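Local coordinates for glutamate racemase (Campylobacter jejuni, PDB 3UHF), which belongs to the aspartate/glutamate racemase family of two-domain alpha/beta enzymes and holds D-glutamic acid in its pocket, at residues A[112-123]-A[230-239]; A[162-172]-A[186-195]. One frame throughout, in Å; residues are numbered along the deposited sequence.

Contact 1 of 2, residues A[112-123]-A[230-239]; sequences PVYGVIDAGVEA and AIVEFLKERE
Y114 turns the face of its ring to the edge of F234 in an offset edge-to-face pair, planes 70° apart, with Y114 CD1 3.5 Å from F234 CE2. L235 CD2 meets Y114 CD2 obliquely (3.7 Å), and Y114 OH donates to E239 OE2 (2.6 Å), taking the lone pair that points away from the other carboxylate oxygen. F234, with CG anti to its backbone N (chi1 179°), is directed toward helix 117-123, its CB 3.6 Å from A119 CB. R238 lies along one F234 face, CD over the ring centre and the guanidinium face over CE1, and NH1 makes a salt bridge to E122 OE1 (2.9 Å) through a bent, weak hydrogen bond. E122 and E237 meet with carboxylates nearly coplanar, OE2 to OE2 2.6 Å, so one of the two acids is probably protonated; K126 pairs with both. The axes of helix segments 117-123 and 230-238 come within 8.1 Å, at 97°, where A119, G120, A123 and A230 meet. There one water donates to both A119 O and A230 O. This is near-perpendicular helix packing at the edge of a parallel alpha/beta sheet, beside its outermost strand 113-114.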
loop_
_atom_site.group_PDB
_atom_site.type_symbol
_atom_site.label_atom_id
_atom_site.label_comp_id
_atom_site.label_asym_id
_atom_site.label_seq_id
_atom_site.Cartn_x
_atom_site.Cartn_y
_atom_site.Cartn_z
ATOM N N PRO A 112 10.013 -5.335 13.832
ATOM C CA PRO A 112 10.217 -4.793 12.485
ATOM C C PRO A 112 9.007 -4.018 11.980
ATOM O O PRO A 112 7.871 -4.408 12.248
ATOM C CB PRO A 112 10.421 -6.048 11.631
ATOM C CG PRO A 112 10.961 -7.072 12.591
ATOM C CD PRO A 112 10.281 -6.784 13.896
ATOM N N VAL A 113 9.267 -2.930 11.263
ATOM C CA VAL A 113 8.225 -2.140 10.617
ATOM C C VAL A 113 8.612 -1.978 9.155
ATOM O O VAL A 113 9.709 -1.507 8.851
ATOM C CB VAL A 113 8.083 -0.767 11.273
ATOM C CG1 VAL A 113 6.998 0.073 10.568
ATOM C CG2 VAL A 113 7.766 -0.920 12.764
ATOM N N TYR A 114 7.726 -2.388 8.252
ATOM C CA TYR A 114 7.984 -2.299 6.815
ATOM C C TYR A 114 6.876 -1.510 6.144
ATOM O O TYR A 114 5.703 -1.707 6.469
ATOM C CB TYR A 114 8.027 -3.692 6.189
ATOM C CG TYR A 114 9.184 -4.532 6.687
ATOM C CD1 TYR A 114 10.487 -4.215 6.333
ATOM C CD2 TYR A 114 8.973 -5.624 7.520
ATOM C CE1 TYR A 114 11.560 -4.970 6.789
ATOM C CE2 TYR A 114 10.046 -6.391 7.985
ATOM C CZ TYR A 114 11.328 -6.053 7.611
ATOM O OH TYR A 114 12.389 -6.800 8.059
ATOM N N GLY A 115 7.260 -0.629 5.218
ATOM C CA GLY A 115 6.317 0.106 4.381
ATOM C C GLY A 115 6.256 -0.583 3.030
ATOM O O GLY A 115 6.768 -1.705 2.890
ATOM N N VAL A 116 5.648 0.070 2.042
ATOM C CA VAL A 116 5.452 -0.541 0.734
ATOM C C VAL A 116 6.276 0.103 -0.384
ATOM O O VAL A 116 6.229 -0.345 -1.529
ATOM C CB VAL A 116 3.962 -0.535 0.326
ATOM C CG1 VAL A 116 3.167 -1.521 1.189
ATOM C CG2 VAL A 116 3.374 0.889 0.429
ATOM N N ILE A 117 7.034 1.144 -0.066
ATOM C CA ILE A 117 7.743 1.872 -1.115
ATOM C C ILE A 117 8.998 1.131 -1.594
ATOM O O ILE A 117 9.191 0.958 -2.797
ATOM C CB ILE A 117 8.080 3.310 -0.679
ATOM C CG1 ILE A 117 6.773 4.084 -0.460
ATOM C CG2 ILE A 117 8.929 3.998 -1.729
ATOM C CD1 ILE A 117 6.959 5.495 0.057
ATOM N N ASP A 118 9.846 0.704 -0.664
ATOM C CA ASP A 118 11.044 -0.064 -1.018
ATOM C C ASP A 118 10.637 -1.304 -1.819
ATOM O O ASP A 118 11.196 -1.588 -2.891
ATOM C CB ASP A 118 11.806 -0.438 0.253
ATOM C CG ASP A 118 13.179 -1.039 -0.022
ATOM O OD1 ASP A 118 13.514 -1.291 -1.201
ATOM O OD2 ASP A 118 13.927 -1.264 0.960
ATOM N N ALA A 119 9.630 -2.013 -1.319
ATOM C CA ALA A 119 9.122 -3.192 -2.003
ATOM C C ALA A 119 8.661 -2.895 -3.429
ATOM O O ALA A 119 8.935 -3.666 -4.345
ATOM C CB ALA A 119 7.976 -3.797 -1.200
ATOM N N GLY A 120 7.930 -1.800 -3.609
ATOM C CA GLY A 120 7.432 -1.436 -4.925
ATOM C C GLY A 120 8.561 -1.094 -5.892
ATOM O O GLY A 120 8.523 -1.437 -7.072
ATOM N N VAL A 121 9.577 -0.401 -5.397
ATOM C CA VAL A 121 10.758 -0.135 -6.219
ATOM C C VAL A 121 11.477 -1.428 -6.625
ATOM O O VAL A 121 11.826 -1.618 -7.799
ATOM C CB VAL A 121 11.719 0.831 -5.501
ATOM C CG1 VAL A 121 13.045 0.921 -6.247
ATOM C CG2 VAL A 121 11.056 2.210 -5.382
ATOM N N GLU A 122 11.693 -2.313 -5.660
ATOM C CA GLU A 122 12.303 -3.612 -5.940
ATOM C C GLU A 122 11.510 -4.380 -7.006
ATOM O O GLU A 122 12.092 -4.950 -7.929
ATOM C CB GLU A 122 12.406 -4.458 -4.663
ATOM C CG GLU A 122 12.737 -5.925 -4.947
ATOM C CD GLU A 122 12.827 -6.776 -3.699
ATOM O OE1 GLU A 122 13.099 -6.230 -2.605
ATOM O OE2 GLU A 122 12.628 -8.002 -3.826
ATOM N N ALA A 123 10.182 -4.386 -6.879
ATOM C CA ALA A 123 9.335 -5.102 -7.834
ATOM C C ALA A 123 9.438 -4.515 -9.243
ATOM O O ALA A 123 9.413 -5.250 -10.246
ATOM C CB ALA A 123 7.878 -5.101 -7.358
ATOM N N ALA A 230 3.944 -6.597 -4.274
ATOM C CA ALA A 230 5.350 -6.244 -4.074
ATOM C C ALA A 230 5.810 -6.529 -2.647
ATOM O O ALA A 230 6.882 -7.101 -2.433
ATOM C CB ALA A 230 5.592 -4.775 -4.421
ATOM N N ILE A 231 5.014 -6.113 -1.665
ATOM C CA ILE A 231 5.409 -6.304 -0.275
ATOM C C ILE A 231 5.412 -7.799 0.079
ATOM O O ILE A 231 6.224 -8.238 0.881
ATOM C CB ILE A 231 4.550 -5.447 0.719
ATOM C CG1 ILE A 231 5.130 -5.476 2.137
ATOM C CG2 ILE A 231 3.112 -5.947 0.770
ATOM C CD1 ILE A 231 6.553 -4.974 2.263
ATOM N N VAL A 232 4.539 -8.592 -0.537
ATOM C CA VAL A 232 4.588 -10.041 -0.299
ATOM C C VAL A 232 5.962 -10.614 -0.681
ATOM O O VAL A 232 6.577 -11.345 0.094
ATOM C CB VAL A 232 3.476 -10.813 -1.049
ATOM C CG1 VAL A 232 3.754 -12.306 -1.019
ATOM C CG2 VAL A 232 2.098 -10.512 -0.441
ATOM N N GLU A 233 6.455 -10.262 -1.863
ATOM C CA GLU A 233 7.737 -10.801 -2.320
ATOM C C GLU A 233 8.885 -10.301 -1.443
ATOM O O GLU A 233 9.816 -11.039 -1.118
ATOM C CB GLU A 233 7.977 -10.420 -3.777
ATOM C CG GLU A 233 6.921 -10.971 -4.718
ATOM C CD GLU A 233 6.822 -12.488 -4.622
ATOM O OE1 GLU A 233 7.855 -13.164 -4.832
ATOM O OE2 GLU A 233 5.721 -13.002 -4.320
ATOM N N PHE A 234 8.798 -9.029 -1.076
ATOM C CA PHE A 234 9.756 -8.373 -0.191
ATOM C C PHE A 234 9.848 -9.075 1.165
ATOM O O PHE A 234 10.946 -9.330 1.674
ATOM C CB PHE A 234 9.319 -6.903 -0.036
ATOM C CG PHE A 234 10.192 -6.071 0.872
ATOM C CD1 PHE A 234 11.141 -5.209 0.340
ATOM C CD2 PHE A 234 10.027 -6.112 2.246
ATOM C CE1 PHE A 234 11.925 -4.426 1.163
ATOM C CE2 PHE A 234 10.814 -5.336 3.074
ATOM C CZ PHE A 234 11.762 -4.488 2.531
ATOM N N LEU A 235 8.697 -9.382 1.761
ATOM C CA LEU A 235 8.678 -10.023 3.072
ATOM C C LEU A 235 9.267 -11.426 3.058
ATOM O O LEU A 235 9.972 -11.819 3.995
ATOM C CB LEU A 235 7.255 -10.072 3.627
ATOM C CG LEU A 235 6.748 -8.677 4.003
ATOM C CD1 LEU A 235 5.282 -8.725 4.402
ATOM C CD2 LEU A 235 7.604 -8.105 5.122
ATOM N N LYS A 236 8.977 -12.186 2.006
ATOM C CA LYS A 236 9.517 -13.543 1.898
ATOM C C LYS A 236 11.041 -13.542 1.851
ATOM O O LYS A 236 11.697 -14.483 2.313
ATOM C CB LYS A 236 8.916 -14.271 0.692
ATOM C CG LYS A 236 7.414 -14.538 0.856
ATOM C CD LYS A 236 6.838 -15.457 -0.216
ATOM C CE LYS A 236 6.598 -14.712 -1.517
ATOM N NZ LYS A 236 5.715 -15.473 -2.450
ATOM N N GLU A 237 11.611 -12.472 1.313
ATOM C CA GLU A 237 13.062 -12.352 1.225
ATOM C C GLU A 237 13.706 -11.821 2.510
ATOM O O GLU A 237 14.816 -12.211 2.859
ATOM C CB GLU A 237 13.432 -11.432 0.066
ATOM C CG GLU A 237 12.968 -11.919 -1.285
ATOM C CD GLU A 237 12.867 -10.784 -2.286
ATOM O OE1 GLU A 237 12.505 -11.041 -3.455
ATOM O OE2 GLU A 237 13.141 -9.632 -1.888
ATOM N N ARG A 238 13.012 -10.911 3.190
ATOM C CA ARG A 238 13.565 -10.191 4.337
ATOM C C ARG A 238 13.376 -10.933 5.645
ATOM O O ARG A 238 14.203 -10.838 6.548
ATOM C CB ARG A 238 12.913 -8.813 4.476
ATOM C CG ARG A 238 13.755 -7.662 3.963
ATOM C CD ARG A 238 13.825 -7.664 2.455
ATOM N NE ARG A 238 14.643 -6.566 1.951
ATOM C CZ ARG A 238 14.927 -6.379 0.665
ATOM N NH1 ARG A 238 14.460 -7.220 -0.250
ATOM N NH2 ARG A 238 15.678 -5.352 0.294
ATOM N N GLU A 239 12.261 -11.638 5.762
ATOM C CA GLU A 239 11.947 -12.346 6.991
ATOM C C GLU A 239 11.928 -13.849 6.755
ATOM O O GLU A 239 11.950 -14.313 5.614
ATOM C CB GLU A 239 10.609 -11.861 7.559
ATOM C CG GLU A 239 10.617 -10.390 7.968
ATOM C CD GLU A 239 11.471 -10.126 9.201
ATOM O OE1 GLU A 239 11.649 -11.053 10.012
ATOM O OE2 GLU A 239 11.969 -8.992 9.362
HETATM O O HOH W 1 9.181 -6.450 -3.877
#

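Contact 2 of 2, residues A[162-172]-A[186-195]; sequences NALATGLFVPM and AMEYYFKNIT
The CA of T166 stands over the centre of the Y190 ring, 3.6 Å from the centroid and 10° off the normal, a CH-pi contact in which the backbone of the turn lies on the phenol face. Y189 CD2 covers the opposite face, so the ring is held flat between the turn and its own helix. Y190 also presents an edge to the face of F169, centroids 5.4 Å apart and planes at 80°. CG of F169 lies anti to its carbonyl carbon (chi1 -73°), which carries the ring across to the helix as a knob among A186, M187, Y190 and F191. There A186 CB meets the ring edge, F169 CZ touches M187 CG at 4.0 Å, and F207 adds a further edge-to-face partner. Between the two rings of the helix and the strand end, the methyl T166 CG2 packs on F191 CE2.

The polar link is a single bond: L168 N donates to Y190 OH (3.0 Å, 160° at the hydrogen), fixing the phenol end against the type I turn T166-F169.

Aliphatic packing closes both ends. In the conformer modelled here, L164 CD1 and I194 CD1 reach toward each other tip to tip, 3.6 Å apart. At the other end M172 SD lies 3.9 Å from A186 CB.

Together these contacts pack helix 181-191 against edge strand 161-165 and the start of helix 169-174, which carries V170 of the D-glutamic acid pocket: a strand-turn-helix unit of a parallel alpha/beta domain, covered by the next helix along the chain.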
loop_
_atom_site.group_PDB
_atom_site.type_symbol
_atom_site.label_atom_id
_atom_site.label_comp_id
_atom_site.label_asym_id
_atom_site.label_seq_id
_atom_site.Cartn_x
_atom_site.Cartn_y
_atom_site.Cartn_z
ATOM N N ASN A 162 8.653 9.467 -14.658
ATOM C CA ASN A 162 7.678 10.511 -14.400
ATOM C C ASN A 162 7.054 10.183 -13.057
ATOM O O ASN A 162 6.828 9.014 -12.743
ATOM C CB ASN A 162 6.594 10.528 -15.479
ATOM C CG ASN A 162 7.047 11.203 -16.762
ATOM O OD1 ASN A 162 7.963 12.025 -16.754
ATOM N ND2 ASN A 162 6.394 10.865 -17.871
ATOM N N ALA A 163 6.798 11.208 -12.254
ATOM C CA ALA A 163 6.127 11.027 -10.977
ATOM C C ALA A 163 4.942 11.986 -10.964
ATOM O O ALA A 163 5.130 13.192 -11.052
ATOM C CB ALA A 163 7.083 11.342 -9.840
ATOM N N LEU A 164 3.723 11.444 -10.940
ATOM C CA LEU A 164 2.512 12.262 -11.047
ATOM C C LEU A 164 1.572 12.023 -9.875
ATOM O O LEU A 164 1.302 10.878 -9.511
ATOM C CB LEU A 164 1.753 11.979 -12.351
ATOM C CG LEU A 164 2.252 12.565 -13.674
ATOM C CD1 LEU A 164 1.296 12.203 -14.792
ATOM C CD2 LEU A 164 2.400 14.069 -13.586
ATOM N N ALA A 165 1.076 13.107 -9.294
ATOM C CA ALA A 165 0.026 13.020 -8.290
ATOM C C ALA A 165 -1.285 12.847 -9.044
ATOM O O ALA A 165 -1.609 13.651 -9.904
ATOM C CB ALA A 165 -0.013 14.287 -7.449
ATOM N N THR A 166 -2.030 11.791 -8.731
ATOM C CA THR A 166 -3.323 11.567 -9.365
ATOM C C THR A 166 -4.343 11.476 -8.235
ATOM O O THR A 166 -4.944 10.439 -8.001
ATOM C CB THR A 166 -3.325 10.287 -10.213
ATOM O OG1 THR A 166 -2.986 9.164 -9.390
ATOM C CG2 THR A 166 -2.289 10.396 -11.345
ATOM N N GLY A 167 -4.524 12.595 -7.539
ATOM C CA GLY A 167 -5.208 12.608 -6.261
ATOM C C GLY A 167 -6.669 12.205 -6.252
ATOM O O GLY A 167 -7.141 11.583 -5.291
ATOM N N LEU A 168 -7.382 12.537 -7.322
ATOM C CA LEU A 168 -8.821 12.287 -7.381
ATOM C C LEU A 168 -9.140 10.800 -7.452
ATOM O O LEU A 168 -10.260 10.390 -7.164
ATOM C CB LEU A 168 -9.459 13.001 -8.573
ATOM C CG LEU A 168 -10.296 14.239 -8.243
ATOM C CD1 LEU A 168 -11.349 13.917 -7.200
ATOM C CD2 LEU A 168 -9.415 15.360 -7.748
ATOM N N PHE A 169 -8.161 9.989 -7.846
ATOM C CA PHE A 169 -8.395 8.552 -7.919
ATOM C C PHE A 169 -8.828 7.996 -6.559
ATOM O O PHE A 169 -9.622 7.066 -6.496
ATOM C CB PHE A 169 -7.150 7.791 -8.397
ATOM C CG PHE A 169 -6.832 7.951 -9.868
ATOM C CD1 PHE A 169 -5.615 7.468 -10.369
ATOM C CD2 PHE A 169 -7.723 8.541 -10.744
ATOM C CE1 PHE A 169 -5.306 7.593 -11.715
ATOM C CE2 PHE A 169 -7.424 8.659 -12.103
ATOM C CZ PHE A 169 -6.199 8.186 -12.580
ATOM N N VAL A 170 -8.307 8.566 -5.474
ATOM C CA VAL A 170 -8.633 8.071 -4.136
ATOM C C VAL A 170 -10.133 8.189 -3.829
ATOM O O VAL A 170 -10.786 7.175 -3.569
ATOM C CB VAL A 170 -7.767 8.736 -3.019
ATOM C CG1 VAL A 170 -8.368 8.467 -1.631
ATOM C CG2 VAL A 170 -6.301 8.261 -3.097
ATOM N N PRO A 171 -10.695 9.414 -3.874
ATOM C CA PRO A 171 -12.139 9.473 -3.584
ATOM C C PRO A 171 -13.016 8.797 -4.642
ATOM O O PRO A 171 -14.106 8.347 -4.299
ATOM C CB PRO A 171 -12.431 10.985 -3.513
ATOM C CG PRO A 171 -11.311 11.643 -4.246
ATOM C CD PRO A 171 -10.105 10.761 -3.984
ATOM N N MET A 172 -12.578 8.745 -5.902
ATOM C CA MET A 172 -13.342 8.021 -6.919
ATOM C C MET A 172 -13.468 6.542 -6.569
ATOM O O MET A 172 -14.559 5.972 -6.649
ATOM C CB MET A 172 -12.736 8.205 -8.313
ATOM C CG MET A 172 -12.923 9.634 -8.810
ATOM S SD MET A 172 -12.096 9.981 -10.372
ATOM C CE MET A 172 -13.352 9.395 -11.525
ATOM N N ALA A 186 -11.039 11.370 -15.972
ATOM C CA ALA A 186 -10.006 11.601 -14.964
ATOM C C ALA A 186 -8.643 11.142 -15.487
ATOM O O ALA A 186 -7.625 11.809 -15.305
ATOM C CB ALA A 186 -10.335 10.854 -13.699
ATOM N N MET A 187 -8.634 9.986 -16.127
ATOM C CA MET A 187 -7.393 9.470 -16.694
ATOM C C MET A 187 -6.862 10.408 -17.776
ATOM O O MET A 187 -5.654 10.686 -17.829
ATOM C CB MET A 187 -7.583 8.046 -17.210
ATOM C CG MET A 187 -7.795 7.062 -16.080
ATOM S SD MET A 187 -7.722 5.319 -16.587
ATOM C CE MET A 187 -9.145 5.235 -17.676
ATOM N N GLU A 188 -7.757 10.929 -18.611
ATOM C CA GLU A 188 -7.343 11.856 -19.656
ATOM C C GLU A 188 -6.810 13.138 -19.042
ATOM O O GLU A 188 -5.838 13.717 -19.534
ATOM C CB GLU A 188 -8.482 12.133 -20.638
ATOM C CG GLU A 188 -8.831 10.917 -21.482
ATOM C CD GLU A 188 -10.057 11.114 -22.357
ATOM O OE1 GLU A 188 -10.745 12.156 -22.230
ATOM O OE2 GLU A 188 -10.339 10.209 -23.172
ATOM N N TYR A 189 -7.430 13.560 -17.944
ATOM C CA TYR A 189 -7.003 14.756 -17.240
ATOM C C TYR A 189 -5.580 14.610 -16.716
ATOM O O TYR A 189 -4.740 15.481 -16.945
ATOM C CB TYR A 189 -7.961 15.057 -16.085
ATOM C CG TYR A 189 -7.526 16.184 -15.170
ATOM C CD1 TYR A 189 -7.698 17.512 -15.537
ATOM C CD2 TYR A 189 -6.975 15.913 -13.920
ATOM C CE1 TYR A 189 -7.317 18.545 -14.693
ATOM C CE2 TYR A 189 -6.590 16.940 -13.067
ATOM C CZ TYR A 189 -6.765 18.253 -13.461
ATOM O OH TYR A 189 -6.389 19.275 -12.620
ATOM N N TYR A 190 -5.307 13.521 -16.009
ATOM C CA TYR A 190 -3.983 13.350 -15.420
ATOM C C TYR A 190 -2.931 12.959 -16.452
ATOM O O TYR A 190 -1.775 13.330 -16.320
ATOM C CB TYR A 190 -3.991 12.315 -14.293
ATOM C CG TYR A 190 -4.669 12.812 -13.038
ATOM C CD1 TYR A 190 -5.799 12.184 -12.540
ATOM C CD2 TYR A 190 -4.192 13.935 -12.380
ATOM C CE1 TYR A 190 -6.428 12.654 -11.393
ATOM C CE2 TYR A 190 -4.812 14.418 -11.234
ATOM C CZ TYR A 190 -5.926 13.773 -10.748
ATOM O OH TYR A 190 -6.538 14.255 -9.608
ATOM N N PHE A 191 -3.331 12.218 -17.478
ATOM C CA PHE A 191 -2.338 11.573 -18.340
ATOM C C PHE A 191 -2.206 12.221 -19.716
ATOM O O PHE A 191 -1.562 11.678 -20.613
ATOM C CB PHE A 191 -2.670 10.089 -18.490
ATOM C CG PHE A 191 -2.709 9.333 -17.188
ATOM C CD1 PHE A 191 -3.641 8.323 -16.995
ATOM C CD2 PHE A 191 -1.811 9.615 -16.162
ATOM C CE1 PHE A 191 -3.688 7.610 -15.801
ATOM C CE2 PHE A 191 -1.843 8.898 -14.964
ATOM C CZ PHE A 191 -2.791 7.894 -14.780
ATOM N N LYS A 192 -2.832 13.380 -19.894
ATOM C CA LYS A 192 -2.714 14.088 -21.156
ATOM C C LYS A 192 -1.250 14.447 -21.429
ATOM O O LYS A 192 -0.544 14.932 -20.544
ATOM C CB LYS A 192 -3.604 15.330 -21.162
ATOM C CG LYS A 192 -4.566 15.346 -22.346
ATOM C CD LYS A 192 -5.236 13.978 -22.536
ATOM C CE LYS A 192 -5.808 13.815 -23.945
ATOM N NZ LYS A 192 -6.727 14.928 -24.331
ATOM N N ASN A 193 -0.798 14.179 -22.644
ATOM C CA ASN A 193 0.583 14.460 -23.018
ATOM C C ASN A 193 1.593 13.757 -22.112
ATOM O O ASN A 193 2.691 14.261 -21.856
ATOM C CB ASN A 193 0.839 15.969 -23.053
ATOM C CG ASN A 193 -0.145 16.700 -23.940
ATOM O OD1 ASN A 193 -0.718 17.715 -23.544
ATOM N ND2 ASN A 193 -0.357 16.178 -25.146
ATOM N N ILE A 194 1.209 12.592 -21.609
ATOM C CA ILE A 194 2.172 11.760 -20.915
ATOM C C ILE A 194 2.560 10.617 -21.831
ATOM O O ILE A 194 1.727 10.096 -22.567
ATOM C CB ILE A 194 1.650 11.236 -19.564
ATOM C CG1 ILE A 194 2.814 11.090 -18.599
ATOM C CG2 ILE A 194 0.918 9.907 -19.706
ATOM C CD1 ILE A 194 2.526 10.176 -17.463
ATOM N N THR A 195 3.838 10.255 -21.824
ATOM C CA THR A 195 4.286 9.146 -22.650
ATOM C C THR A 195 3.868 7.833 -21.997
ATOM O O THR A 195 3.771 7.750 -20.773
ATOM C CB THR A 195 5.806 9.180 -22.877
ATOM O OG1 THR A 195 6.474 9.374 -21.629
ATOM C CG2 THR A 195 6.179 10.321 -23.818
#

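The two contacts flank different parallel sheets, contact 1 beside strand 113-114 and contact 2 beside strand 161-165, each an outermost strand of its sheet within the chain. Their centres are 25 Å apart, they share no helix or strand, and their nearest atoms stay about 11 Å apart. Contact 1 is nearer the middle of the chain and joins segments distant in sequence; contact 2 is more peripheral and local, linking neighbouring elements. Both are partly buried and combine an edge-to-face aromatic pair with a bonded tyrosine hydroxyl, yet that hydroxyl donates to a carboxylate in contact 1 and accepts from a backbone N-H in contact 2. Charged groups border the first, whereas the second is mainly aromatic and aliphatic.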